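Local structure of diaminopimelate decarboxylase (Methanocaldococcus jannaschii, 1TWI) at residues H337-C342 with D377-D383; L302-H307 with V318-A322; F14-G18 with V34-E38. The protein catalyses the pyridoxal 5'-phosphate-dependent decarboxylation of meso-diaminopimelate to L-lysine, working as a homodimer in the diaminopimelate pathway of lysine biosynthesis. The contacts are given in a common frame with arbitrary orientation. Numbering follows the deposited sequence.

Interaction 1 of 3, residues H337-C342 with D377-D383; sequences HHIINC and DVLAIFD
Two extended antiparallel strands, 339-341 and 378-382, lie side by side; their axes approach to 4.7 Å, with their directions at 157°. Ile340 and Ala380 form the hydrogen-bonded pair (Ile340 N to Ala380 O 3.1 Å, Ala380 N to Ile340 O 2.9 Å); Ile339-Ile381 and Asn341-Leu379 are non-hydrogen-bonded pairs, with CA atoms 4.5 Å apart. The ladder continues through Phe382 N to His338 O and Cys342 N to Val378 O, both 2.9 Å. This pairing belongs to the mixed sheet of the beta domain that accompanies the TIM barrel in this decarboxylase family. At one end, the m rotamer of His337 sends ND1 to Phe382 O (2.9 Å), while water 1 links His338 N (2.8 Å) to Asp383 OD2 (2.7 Å), which is also salt-bridged to Lys257. His338 ND1 lacks a polar partner; its ring directs an edge at the Phe382 face, centroids 4.9 Å apart. At the other, Asn341 ND2 donates a hydrogen bond to Asp377 OD2 (3.0 Å), which is also salt-bridged to Lys345, and water 2 joins Asn341 OD1 (2.7 Å) to Val378 N (2.9 Å).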
# COMPACT_ATOMS: atom_id res chain seq x y z
N HIS A 337 -5.81 14.66 6.42
CA HIS A 337 -4.71 15.55 6.07
C HIS A 337 -5.36 16.88 5.64
O HIS A 337 -6.36 16.86 4.97
CB HIS A 337 -3.86 15.07 4.89
CG HIS A 337 -3.03 13.86 5.20
ND1 HIS A 337 -1.67 13.92 5.45
CD2 HIS A 337 -3.38 12.56 5.31
CE1 HIS A 337 -1.23 12.70 5.71
NE2 HIS A 337 -2.25 11.85 5.63
N HIS A 338 -4.80 17.99 6.07
CA HIS A 338 -5.26 19.33 5.69
C HIS A 338 -4.91 19.52 4.18
O HIS A 338 -3.87 19.11 3.71
CB HIS A 338 -4.50 20.35 6.54
CG HIS A 338 -5.00 21.74 6.36
ND1 HIS A 338 -4.16 22.80 6.09
CD2 HIS A 338 -6.26 22.24 6.36
CE1 HIS A 338 -4.88 23.91 5.94
NE2 HIS A 338 -6.16 23.59 6.09
N ILE A 339 -5.81 20.14 3.44
CA ILE A 339 -5.62 20.33 2.01
C ILE A 339 -6.02 21.76 1.66
O ILE A 339 -7.05 22.23 2.14
CB ILE A 339 -6.53 19.35 1.20
CG1 ILE A 339 -6.11 17.89 1.50
CG2 ILE A 339 -6.44 19.61 -0.34
CD1 ILE A 339 -7.15 16.85 1.02
N ILE A 340 -5.24 22.44 0.81
CA ILE A 340 -5.57 23.80 0.36
C ILE A 340 -5.30 23.95 -1.15
O ILE A 340 -4.62 23.14 -1.80
CB ILE A 340 -4.67 24.88 1.02
CG1 ILE A 340 -3.22 24.69 0.53
CG2 ILE A 340 -4.73 24.80 2.60
CD1 ILE A 340 -2.25 25.73 1.15
N ASN A 341 -5.84 25.04 -1.69
CA ASN A 341 -5.56 25.40 -3.07
C ASN A 341 -4.29 26.22 -2.87
O ASN A 341 -4.19 27.01 -1.93
CB ASN A 341 -6.65 26.32 -3.61
CG ASN A 341 -6.57 26.49 -5.12
OD1 ASN A 341 -5.46 26.55 -5.70
ND2 ASN A 341 -7.74 26.58 -5.76
N CYS A 342 -3.29 26.04 -3.73
CA CYS A 342 -2.08 26.87 -3.62
C CYS A 342 -2.32 28.32 -4.02
O CYS A 342 -1.46 29.14 -3.80
CB CYS A 342 -0.97 26.32 -4.52
SG CYS A 342 -0.23 24.80 -3.77
N ASP A 377 -5.32 24.35 -11.33
CA ASP A 377 -4.84 24.80 -10.02
C ASP A 377 -4.04 23.62 -9.45
O ASP A 377 -4.18 22.48 -9.89
CB ASP A 377 -6.04 25.07 -9.08
CG ASP A 377 -6.68 26.43 -9.32
OD1 ASP A 377 -6.05 27.25 -10.05
OD2 ASP A 377 -7.78 26.69 -8.75
N VAL A 378 -3.22 23.93 -8.46
CA VAL A 378 -2.39 22.94 -7.78
C VAL A 378 -2.88 22.90 -6.33
O VAL A 378 -3.00 23.97 -5.69
CB VAL A 378 -0.92 23.41 -7.80
CG1 VAL A 378 -0.03 22.40 -6.99
CG2 VAL A 378 -0.41 23.51 -9.31
N LEU A 379 -3.21 21.71 -5.83
CA LEU A 379 -3.63 21.59 -4.45
C LEU A 379 -2.42 21.06 -3.66
O LEU A 379 -1.61 20.31 -4.22
CB LEU A 379 -4.78 20.59 -4.28
CG LEU A 379 -6.04 20.77 -5.12
CD1 LEU A 379 -7.09 19.79 -4.61
CD2 LEU A 379 -6.59 22.23 -4.96
N ALA A 380 -2.29 21.46 -2.39
CA ALA A 380 -1.24 20.95 -1.53
C ALA A 380 -1.89 20.11 -0.40
O ALA A 380 -2.82 20.59 0.33
CB ALA A 380 -0.42 22.11 -0.93
N ILE A 381 -1.39 18.89 -0.23
CA ILE A 381 -1.90 18.03 0.83
C ILE A 381 -0.79 18.08 1.86
O ILE A 381 0.37 17.69 1.60
CB ILE A 381 -2.08 16.58 0.29
CG1 ILE A 381 -3.12 16.59 -0.85
CG2 ILE A 381 -2.57 15.62 1.44
CD1 ILE A 381 -2.97 15.30 -1.83
N PHE A 382 -1.14 18.55 3.05
CA PHE A 382 -0.17 18.71 4.13
C PHE A 382 0.24 17.47 4.90
O PHE A 382 -0.50 16.50 4.97
CB PHE A 382 -0.71 19.65 5.21
CG PHE A 382 -0.62 21.13 4.87
CD1 PHE A 382 -0.87 21.57 3.56
CD2 PHE A 382 -0.38 22.06 5.87
CE1 PHE A 382 -0.88 22.94 3.27
CE2 PHE A 382 -0.39 23.46 5.60
CZ PHE A 382 -0.64 23.88 4.30
N ASP A 383 1.43 17.55 5.49
CA ASP A 383 1.90 16.58 6.46
C ASP A 383 2.03 15.17 5.89
O ASP A 383 1.53 14.20 6.45
CB ASP A 383 0.91 16.62 7.63
CG ASP A 383 0.80 18.02 8.26
OD1 ASP A 383 1.87 18.64 8.48
OD2 ASP A 383 -0.32 18.52 8.52
O HOH W 1 -2.81 17.67 8.03
O HOH W 2 -3.36 26.66 -7.46

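Interaction 2 of 3, residues L302-H307 with V318-A322; sequences LLGKVH and VMIDA
A beta hairpin is formed where strand 300-311 turns back into strand 316-320, and residues 302-307 and 318-322 show how such a ladder can be extended by a side chain once one strand leaves the beta conformation. The axes of strands 302-307 and 318-320 approach to 4.7 Å at 128°, and the antiparallel register is set by the non-hydrogen-bonded pair Val306-Ile320, CA atoms 4.3 Å apart. Backbone hydrogen bonds flank this pair: His307 N to Met319 O and Asp321 N to Lys305 O, both 2.9 Å. Apolar contacts lie on the face bearing Val306 and Ile320: Val306 CG2 meets Ile320 CG2 at 3.6 Å and Val318 CG1 at 3.8 Å, while Leu302 CD2 touches Ala322 CB at 4.0 Å. Gly304 suits this crowding, because a CB there would sit tight against Ile320 CD1 and Ala322 CB. At the dimer interface, His307 and Met319 pack on Cys114 and Asn113 of the second subunit. The remaining polar links are made by a carboxylate. At Asp321 the chain leaves the extended conformation (phi -83°, psi 2°), and the p rotamer puts Asp321 OD1 2.9 Å from Lys305 N, accepting the bond from that backbone amide. The other is a His-carboxylate hydrogen bond: Asp321 OD2, which is also bonded to Thr30 OG1, accepts from His307 NE2 at 2.9 Å.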
# COMPACT_ATOMS: atom_id res chain seq x y z
N LEU A 302 2.41 17.35 -0.46
CA LEU A 302 2.23 16.70 -1.75
C LEU A 302 1.36 17.60 -2.66
O LEU A 302 0.21 17.91 -2.31
CB LEU A 302 1.54 15.33 -1.58
CG LEU A 302 1.20 14.54 -2.86
CD1 LEU A 302 2.47 14.26 -3.70
CD2 LEU A 302 0.53 13.26 -2.45
N LEU A 303 1.94 18.00 -3.81
CA LEU A 303 1.23 18.87 -4.75
C LEU A 303 0.63 18.03 -5.85
O LEU A 303 1.28 17.14 -6.40
CB LEU A 303 2.21 19.90 -5.37
CG LEU A 303 3.10 20.62 -4.35
CD1 LEU A 303 4.05 21.64 -5.04
CD2 LEU A 303 2.21 21.32 -3.34
N GLY A 304 -0.63 18.30 -6.15
CA GLY A 304 -1.34 17.57 -7.18
C GLY A 304 -2.12 18.57 -8.02
O GLY A 304 -2.81 19.44 -7.49
N LYS A 305 -1.99 18.47 -9.33
CA LYS A 305 -2.70 19.37 -10.18
C LYS A 305 -4.11 18.86 -10.47
O LYS A 305 -4.36 17.63 -10.62
CB LYS A 305 -1.91 19.58 -11.48
CG LYS A 305 -2.66 20.43 -12.54
CD LYS A 305 -1.71 21.00 -13.66
CE LYS A 305 -1.14 19.91 -14.56
NZ LYS A 305 -0.37 20.55 -15.68
N VAL A 306 -5.03 19.81 -10.56
CA VAL A 306 -6.42 19.51 -10.87
C VAL A 306 -6.65 19.32 -12.35
O VAL A 306 -6.42 20.26 -13.13
CB VAL A 306 -7.33 20.66 -10.38
CG1 VAL A 306 -8.78 20.37 -10.78
CG2 VAL A 306 -7.20 20.76 -8.82
N HIS A 307 -7.09 18.13 -12.76
CA HIS A 307 -7.32 17.93 -14.21
C HIS A 307 -8.80 17.99 -14.55
O HIS A 307 -9.15 18.32 -15.68
CB HIS A 307 -6.72 16.59 -14.68
CG HIS A 307 -5.23 16.59 -14.66
ND1 HIS A 307 -4.47 16.73 -15.80
CD2 HIS A 307 -4.34 16.53 -13.63
CE1 HIS A 307 -3.19 16.75 -15.49
NE2 HIS A 307 -3.08 16.64 -14.17
N VAL A 318 -13.28 17.18 -7.19
CA VAL A 318 -12.12 17.83 -7.78
C VAL A 318 -11.14 16.64 -7.98
O VAL A 318 -10.80 15.95 -7.01
CB VAL A 318 -11.61 18.90 -6.76
CG1 VAL A 318 -10.20 19.31 -7.08
CG2 VAL A 318 -12.55 20.13 -6.82
N MET A 319 -10.72 16.38 -9.23
CA MET A 319 -9.84 15.24 -9.50
C MET A 319 -8.42 15.71 -9.74
O MET A 319 -8.17 16.52 -10.63
CB MET A 319 -10.30 14.49 -10.76
CG MET A 319 -11.84 14.27 -10.88
SD MET A 319 -12.48 13.31 -9.51
CE MET A 319 -14.11 12.73 -10.23
N ILE A 320 -7.48 15.19 -8.95
CA ILE A 320 -6.10 15.59 -9.11
C ILE A 320 -5.16 14.48 -9.57
O ILE A 320 -5.52 13.28 -9.51
CB ILE A 320 -5.54 16.23 -7.78
CG1 ILE A 320 -5.62 15.21 -6.63
CG2 ILE A 320 -6.37 17.54 -7.42
CD1 ILE A 320 -4.95 15.76 -5.37
N ASP A 321 -3.95 14.84 -10.02
CA ASP A 321 -3.02 13.82 -10.49
C ASP A 321 -2.20 13.09 -9.43
O ASP A 321 -1.37 12.23 -9.77
CB ASP A 321 -2.16 14.33 -11.67
CG ASP A 321 -1.35 15.55 -11.34
OD1 ASP A 321 -1.14 15.86 -10.13
OD2 ASP A 321 -0.91 16.22 -12.32
N ALA A 322 -2.43 13.43 -8.17
CA ALA A 322 -1.84 12.69 -7.06
C ALA A 322 -2.88 11.61 -6.77
O ALA A 322 -4.09 11.82 -6.96
CB ALA A 322 -1.67 13.56 -5.83

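Interaction 3 of 3, residues F14-G18 with V34-E38; sequences FFIDG and VMSEE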
# COMPACT_ATOMS: atom_id res chain seq x y z
N PHE A 14 0.74 30.16 -2.23
CA PHE A 14 1.35 29.35 -1.17
C PHE A 14 2.86 29.20 -1.38
O PHE A 14 3.32 28.90 -2.50
CB PHE A 14 0.67 27.95 -1.17
CG PHE A 14 1.16 27.00 -0.08
CD1 PHE A 14 1.09 27.35 1.26
CD2 PHE A 14 1.61 25.71 -0.41
CE1 PHE A 14 1.44 26.40 2.30
CE2 PHE A 14 1.97 24.77 0.60
CZ PHE A 14 1.88 25.13 1.96
N PHE A 15 3.63 29.34 -0.30
CA PHE A 15 5.10 29.21 -0.32
C PHE A 15 5.62 28.16 0.67
O PHE A 15 5.05 28.03 1.76
CB PHE A 15 5.79 30.56 0.01
CG PHE A 15 5.74 31.57 -1.17
CD1 PHE A 15 4.56 32.24 -1.49
CD2 PHE A 15 6.86 31.81 -1.94
CE1 PHE A 15 4.50 33.14 -2.58
CE2 PHE A 15 6.84 32.72 -3.04
CZ PHE A 15 5.66 33.38 -3.36
N ILE A 16 6.69 27.45 0.32
CA ILE A 16 7.32 26.47 1.24
C ILE A 16 8.77 26.88 1.27
O ILE A 16 9.43 26.89 0.22
CB ILE A 16 7.23 24.99 0.71
CG1 ILE A 16 5.74 24.61 0.53
CG2 ILE A 16 8.03 24.02 1.71
CD1 ILE A 16 5.46 23.46 -0.43
N ASP A 17 9.26 27.26 2.45
CA ASP A 17 10.63 27.73 2.58
C ASP A 17 10.96 28.89 1.66
O ASP A 17 12.11 29.05 1.21
CB ASP A 17 11.63 26.62 2.32
CG ASP A 17 11.71 25.65 3.48
OD1 ASP A 17 11.62 26.10 4.64
OD2 ASP A 17 11.89 24.45 3.22
N GLY A 18 9.95 29.71 1.36
CA GLY A 18 10.22 30.83 0.48
C GLY A 18 10.08 30.51 -1.02
O GLY A 18 10.21 31.44 -1.84
N VAL A 34 7.20 17.69 -1.73
CA VAL A 34 8.17 18.75 -1.44
C VAL A 34 8.53 18.52 0.06
O VAL A 34 7.65 18.49 0.95
CB VAL A 34 7.53 20.17 -1.62
CG1 VAL A 34 8.57 21.32 -1.28
CG2 VAL A 34 7.03 20.32 -3.09
N MET A 35 9.81 18.39 0.35
CA MET A 35 10.24 18.17 1.71
C MET A 35 10.98 19.41 2.12
O MET A 35 11.92 19.80 1.42
CB MET A 35 11.20 16.96 1.78
CG MET A 35 10.47 15.61 1.52
SD MET A 35 9.21 15.21 2.85
CE MET A 35 10.22 14.85 4.21
N SER A 36 10.59 20.00 3.25
CA SER A 36 11.27 21.24 3.76
C SER A 36 12.45 20.85 4.65
O SER A 36 12.29 20.24 5.74
CB SER A 36 10.29 22.10 4.60
OG SER A 36 11.01 23.13 5.27
N GLU A 37 13.66 21.19 4.19
CA GLU A 37 14.84 20.87 4.96
C GLU A 37 14.81 21.61 6.29
O GLU A 37 15.13 21.05 7.33
CB GLU A 37 16.10 21.26 4.19
CG GLU A 37 17.40 21.08 4.99
CD GLU A 37 18.59 21.41 4.11
OE1 GLU A 37 19.16 20.50 3.50
OE2 GLU A 37 18.93 22.59 3.97
N GLU A 38 14.42 22.89 6.27
CA GLU A 38 14.38 23.64 7.54
C GLU A 38 13.32 23.06 8.51
O GLU A 38 13.52 23.03 9.71
CB GLU A 38 14.09 25.14 7.25
CG GLU A 38 13.97 26.06 8.48
CD GLU A 38 15.26 26.21 9.31
OE1 GLU A 38 16.39 25.93 8.81
OE2 GLU A 38 15.13 26.64 10.48
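A serine N-cap stands at the centre of this contact, where strand 32-36 of the mixed beta sheet gives way to helix 37-58, the helix that leads to the first strand of the barrel sheet, 62-67. Segment 34-38 is met by the end of strand 13-16, a strand of a separate three-stranded antiparallel sheet, so side chains rather than a beta ladder join the two. Val34 comes first, its CG1 lying 3.9 Å from Ile16 CD1 in an apolar contact next to strand 402-407. Met35 alternates away from segment 14-18. Ser36 then turns back, its CB 4.1 Å from Ile16 CG2. Its OG caps the backbone N of Gln39 and donates to Asp17 OD2 at 2.6 Å; that carboxylate oxygen is also bonded to Thr406 OG1, so the cap itself is tied to two further parts of the domain. Asp17 is presented by a left-handed backbone conformation (phi 55°, psi 31°) just after its strand ends. Glu37, opening the helix, leads its carboxylate away to His432 of the second subunit. Glu38 closes the segment beside the aspartate: its CB lies 3.7 Å from Asp17 OD1.

Overall arrangement
Read from the N terminus, the three contacts close successive loops that neither nest nor cross. Interaction 3 comes first, closing fifteen residues that include helix 21-28; after the barrel strands, interaction 2 closes the short hairpin connection; interaction 1 then brackets 34 residues containing strands 348-354 and 363-371. Interaction 3 is far from the other two in sequence yet meets them in space. Strand 300-311 lies between strands 378-382 and 32-36 in the mixed sheet, joining interactions 1 and 2 through Leu379 N to Gly304 O (2.8 Å), and packing against interaction 3 through Leu303 and Val34. Phe14 bridges interactions 3 and 1, bringing the small N-terminal sheet against Ile340, Ala380 and Phe382.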